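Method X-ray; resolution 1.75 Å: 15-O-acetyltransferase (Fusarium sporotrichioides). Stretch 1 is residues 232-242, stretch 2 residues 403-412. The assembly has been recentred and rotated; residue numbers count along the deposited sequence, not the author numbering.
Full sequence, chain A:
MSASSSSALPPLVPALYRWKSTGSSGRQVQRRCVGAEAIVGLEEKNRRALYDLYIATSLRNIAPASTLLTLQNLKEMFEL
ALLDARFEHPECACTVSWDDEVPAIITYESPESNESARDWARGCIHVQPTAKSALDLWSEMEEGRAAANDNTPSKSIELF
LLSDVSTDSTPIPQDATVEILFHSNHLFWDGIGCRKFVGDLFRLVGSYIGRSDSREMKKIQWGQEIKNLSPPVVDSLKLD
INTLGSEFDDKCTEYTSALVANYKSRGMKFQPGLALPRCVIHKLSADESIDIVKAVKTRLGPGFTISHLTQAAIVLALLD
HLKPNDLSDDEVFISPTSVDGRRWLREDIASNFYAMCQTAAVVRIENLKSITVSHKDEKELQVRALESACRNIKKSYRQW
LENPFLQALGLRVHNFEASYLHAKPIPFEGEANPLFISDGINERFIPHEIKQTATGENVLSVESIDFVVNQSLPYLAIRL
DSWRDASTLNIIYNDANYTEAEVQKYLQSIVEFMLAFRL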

# COMPACT_ATOMS: atom_id res chain seq x y z
N PRO A 232 7.76 -3.83 -18.21
CA PRO A 232 8.16 -4.87 -17.27
C PRO A 232 9.32 -4.41 -16.40
O PRO A 232 10.31 -3.82 -16.88
CB PRO A 232 8.54 -6.05 -18.16
CG PRO A 232 7.88 -5.77 -19.50
CD PRO A 232 7.91 -4.28 -19.62
N VAL A 233 9.20 -4.65 -15.10
CA VAL A 233 10.17 -4.11 -14.14
C VAL A 233 11.62 -4.57 -14.48
O VAL A 233 12.58 -3.79 -14.43
CB VAL A 233 9.74 -4.44 -12.67
CG1 VAL A 233 9.64 -5.95 -12.47
CG2 VAL A 233 10.68 -3.82 -11.67
N VAL A 234 11.75 -5.83 -14.88
CA VAL A 234 13.07 -6.41 -15.18
C VAL A 234 13.81 -5.62 -16.27
O VAL A 234 15.01 -5.27 -16.12
CB VAL A 234 12.91 -7.87 -15.60
CG1 VAL A 234 12.61 -8.76 -14.39
N ASP A 235 13.07 -5.27 -17.33
CA ASP A 235 13.62 -4.52 -18.47
C ASP A 235 13.80 -3.03 -18.20
O ASP A 235 14.40 -2.31 -19.01
CB ASP A 235 12.74 -4.75 -19.70
CG ASP A 235 12.67 -6.23 -20.09
OD1 ASP A 235 13.71 -6.91 -19.97
OD2 ASP A 235 11.61 -6.70 -20.51
N SER A 236 13.29 -2.57 -17.06
CA SER A 236 13.31 -1.17 -16.70
C SER A 236 14.44 -0.81 -15.77
O SER A 236 14.60 0.37 -15.42
CB SER A 236 11.98 -0.78 -16.03
OG SER A 236 10.90 -1.02 -16.92
N LEU A 237 15.24 -1.80 -15.37
CA LEU A 237 16.29 -1.54 -14.39
C LEU A 237 17.49 -0.86 -14.99
O LEU A 237 17.78 -1.02 -16.18
CB LEU A 237 16.76 -2.83 -13.70
CG LEU A 237 15.73 -3.77 -13.11
CD1 LEU A 237 16.40 -5.07 -12.73
CD2 LEU A 237 15.08 -3.14 -11.89
N LYS A 238 18.17 -0.11 -14.16
CA LYS A 238 19.47 0.45 -14.55
C LYS A 238 20.46 -0.67 -14.77
O LYS A 238 21.24 -0.62 -15.73
CB LYS A 238 20.00 1.36 -13.46
CG LYS A 238 19.16 2.62 -13.25
CD LYS A 238 19.71 3.37 -12.06
CE LYS A 238 19.14 4.76 -11.98
NZ LYS A 238 19.76 5.49 -10.85
N LEU A 239 20.42 -1.67 -13.89
CA LEU A 239 21.38 -2.79 -13.91
C LEU A 239 21.01 -3.80 -14.98
O LEU A 239 19.84 -4.11 -15.17
CB LEU A 239 21.42 -3.48 -12.52
CG LEU A 239 22.55 -4.48 -12.20
CD1 LEU A 239 23.95 -3.88 -12.30
CD2 LEU A 239 22.35 -4.97 -10.81
N ASP A 240 22.02 -4.32 -15.67
CA ASP A 240 21.82 -5.44 -16.59
C ASP A 240 21.89 -6.73 -15.77
O ASP A 240 22.95 -7.09 -15.26
CB ASP A 240 22.90 -5.41 -17.68
CG ASP A 240 22.78 -6.55 -18.67
OD1 ASP A 240 22.09 -7.55 -18.42
OD2 ASP A 240 23.40 -6.42 -19.75
N ILE A 241 20.78 -7.46 -15.63
CA ILE A 241 20.78 -8.58 -14.68
C ILE A 241 21.63 -9.77 -15.13
O ILE A 241 22.02 -10.59 -14.30
CB ILE A 241 19.37 -9.03 -14.19
CG1 ILE A 241 18.56 -9.70 -15.30
CG2 ILE A 241 18.60 -7.88 -13.50
CD1 ILE A 241 18.40 -11.15 -15.04
N ASN A 242 21.95 -9.83 -16.42
CA ASN A 242 22.90 -10.85 -16.93
C ASN A 242 24.28 -10.79 -16.29
O ASN A 242 25.01 -11.79 -16.29
CB ASN A 242 23.04 -10.75 -18.44
CG ASN A 242 21.75 -11.06 -19.14
OD1 ASN A 242 21.16 -10.19 -19.78
ND2 ASN A 242 21.28 -12.29 -18.97
N ASN A 403 23.09 -1.31 -2.36
CA ASN A 403 23.46 -2.29 -3.36
C ASN A 403 22.74 -2.10 -4.69
O ASN A 403 21.51 -2.10 -4.72
CB ASN A 403 23.18 -3.67 -2.83
CG ASN A 403 24.07 -4.67 -3.45
OD1 ASN A 403 24.12 -4.77 -4.68
ND2 ASN A 403 24.83 -5.37 -2.62
N PRO A 404 23.49 -1.95 -5.80
CA PRO A 404 22.85 -1.72 -7.09
C PRO A 404 21.95 -2.85 -7.61
O PRO A 404 21.12 -2.60 -8.47
CB PRO A 404 24.03 -1.49 -8.05
CG PRO A 404 25.15 -1.08 -7.15
CD PRO A 404 24.96 -1.95 -5.95
N PHE A 405 22.11 -4.06 -7.10
CA PHE A 405 21.28 -5.17 -7.55
C PHE A 405 20.00 -5.37 -6.72
O PHE A 405 19.28 -6.34 -6.93
CB PHE A 405 22.07 -6.49 -7.71
CG PHE A 405 22.72 -7.02 -6.44
CD1 PHE A 405 21.99 -7.17 -5.24
CD2 PHE A 405 24.06 -7.44 -6.45
CE1 PHE A 405 22.60 -7.67 -4.09
CE2 PHE A 405 24.67 -7.95 -5.31
CZ PHE A 405 23.94 -8.08 -4.13
N LEU A 406 19.72 -4.44 -5.81
CA LEU A 406 18.63 -4.69 -4.83
C LEU A 406 17.27 -4.98 -5.46
O LEU A 406 16.57 -5.90 -5.01
CB LEU A 406 18.54 -3.59 -3.75
CG LEU A 406 17.72 -4.07 -2.54
CD1 LEU A 406 18.43 -5.18 -1.75
CD2 LEU A 406 17.32 -2.90 -1.64
N GLN A 407 16.89 -4.24 -6.51
CA GLN A 407 15.58 -4.51 -7.13
C GLN A 407 15.55 -5.90 -7.75
O GLN A 407 14.57 -6.63 -7.59
CB GLN A 407 15.12 -3.43 -8.11
CG GLN A 407 13.72 -3.69 -8.71
CD GLN A 407 12.60 -3.80 -7.65
OE1 GLN A 407 12.64 -3.14 -6.61
NE2 GLN A 407 11.61 -4.64 -7.92
N ALA A 408 16.64 -6.28 -8.43
CA ALA A 408 16.72 -7.64 -8.97
C ALA A 408 16.60 -8.71 -7.87
O ALA A 408 15.98 -9.76 -8.07
CB ALA A 408 18.06 -7.84 -9.76
N LEU A 409 17.19 -8.42 -6.72
CA LEU A 409 17.17 -9.35 -5.58
C LEU A 409 15.74 -9.49 -5.06
O LEU A 409 15.31 -10.59 -4.75
CB LEU A 409 18.10 -8.88 -4.46
CG LEU A 409 18.13 -9.64 -3.12
CD1 LEU A 409 19.53 -9.61 -2.45
CD2 LEU A 409 17.10 -9.02 -2.15
N GLY A 410 15.03 -8.37 -4.96
CA GLY A 410 13.61 -8.37 -4.53
C GLY A 410 12.78 -9.30 -5.39
O GLY A 410 12.03 -10.12 -4.88
N LEU A 411 12.91 -9.16 -6.70
CA LEU A 411 12.11 -9.95 -7.62
C LEU A 411 12.39 -11.44 -7.41
O LEU A 411 11.48 -12.25 -7.34
CB LEU A 411 12.41 -9.55 -9.07
CG LEU A 411 12.08 -8.09 -9.44
CD1 LEU A 411 12.51 -7.83 -10.88
CD2 LEU A 411 10.60 -7.76 -9.23
N ARG A 412 13.67 -11.77 -7.27
CA ARG A 412 14.06 -13.16 -7.12
C ARG A 412 13.64 -13.76 -5.78
O ARG A 412 13.10 -14.88 -5.73
CB ARG A 412 15.60 -13.26 -7.30
CG ARG A 412 16.09 -14.66 -7.44
CD ARG A 412 17.57 -14.66 -7.74
NE ARG A 412 18.10 -16.01 -7.84
CZ ARG A 412 19.38 -16.33 -7.60
NH1 ARG A 412 20.25 -15.40 -7.24
NH2 ARG A 412 19.78 -17.58 -7.71

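The packing of a helix against an irregular segment illustrates a general principle: a chain without regular secondary structure can still match the relief of a helix, provided its side chains arrive at the right spacing. In this 15-O-acetyltransferase, residues 232-242 lie against residues 403-412, far apart in sequence, and the two stretches bury 363 Å² between them, both sides summed. No hydrogen bond links them among the atoms modelled, so what the coordinates show is essentially apolar contact.

The helical side supplies its relief through Gln407, Ala408 and Leu411, one turn of helix whose CA-to-CB bonds all point toward the other stretch. Leu406, by contrast, points away, and Leu409, Gly410 and Arg412 make no contact. Ala408, with only a methyl, is the low point of this face. Its single methyl leaves room for two larger side chains to approach: CG2 of Ile241 comes to 3.8 Å from CB of Ala408, while CD1 of Leu237 stays at 4.4 Å from the same CB. The small residue is thus a shallow floor that two branched side chains share, Ile241 touching it more tightly than Leu237.

Leu237 makes its closer contact with Gln407, where its CD2 lies 3.5 Å from CG. This is a meeting of hydrocarbon with hydrocarbon, for the aliphatic part of a glutamine can pack like any other methylene chain. The amide is not wasted by this arrangement: NE2 of Gln407 is hydrogen-bonded elsewhere in the structure, and CG2 of Val233 rests 3.9 Å from that same NE2.

One turn further along the helix, Leu411 is the bump. With chi1 m and chi2 t it extends its CD1 methyl to the pair of valines, 3.8 Å from CG1 of Val233 and 3.6 Å from CG1 of Val234. Val233 points toward the helix and Val234 sideways to it, yet both reach the same methyl. Val233 therefore serves two helical residues, Gln407 and Leu411. The turn carrying these valines is braced locally, by Ser236 N to Val233 O at 3.0 Å and by Ser236 OG to Pro232 O at 2.9 Å.

At the other end, the bump belongs to the irregular segment. Leu239, with 64 Å² covered, loses more surface to its partner stretch than any other residue here. Its CD2 sits over the backbone that leads into the helix, 3.4 Å from CA of Phe405, 3.5 Å from CB of Phe405 and 3.6 Å from O of Pro404. Phe405 leaves this place open because the end of its side chain leads away, so the leucine meets the root of the residue rather than its ring. The backbone beneath is a type I turn from Asn403 to Leu406, held by Leu406 N to Asn403 O at 3.1 Å and by Phe405 N to Asn403 OD1 at 3.2 Å, with Phe405 as the N-cap. The helix thus supplies the bump at the valine end, and the irregular segment supplies those at Ala408 and at the start of the helix.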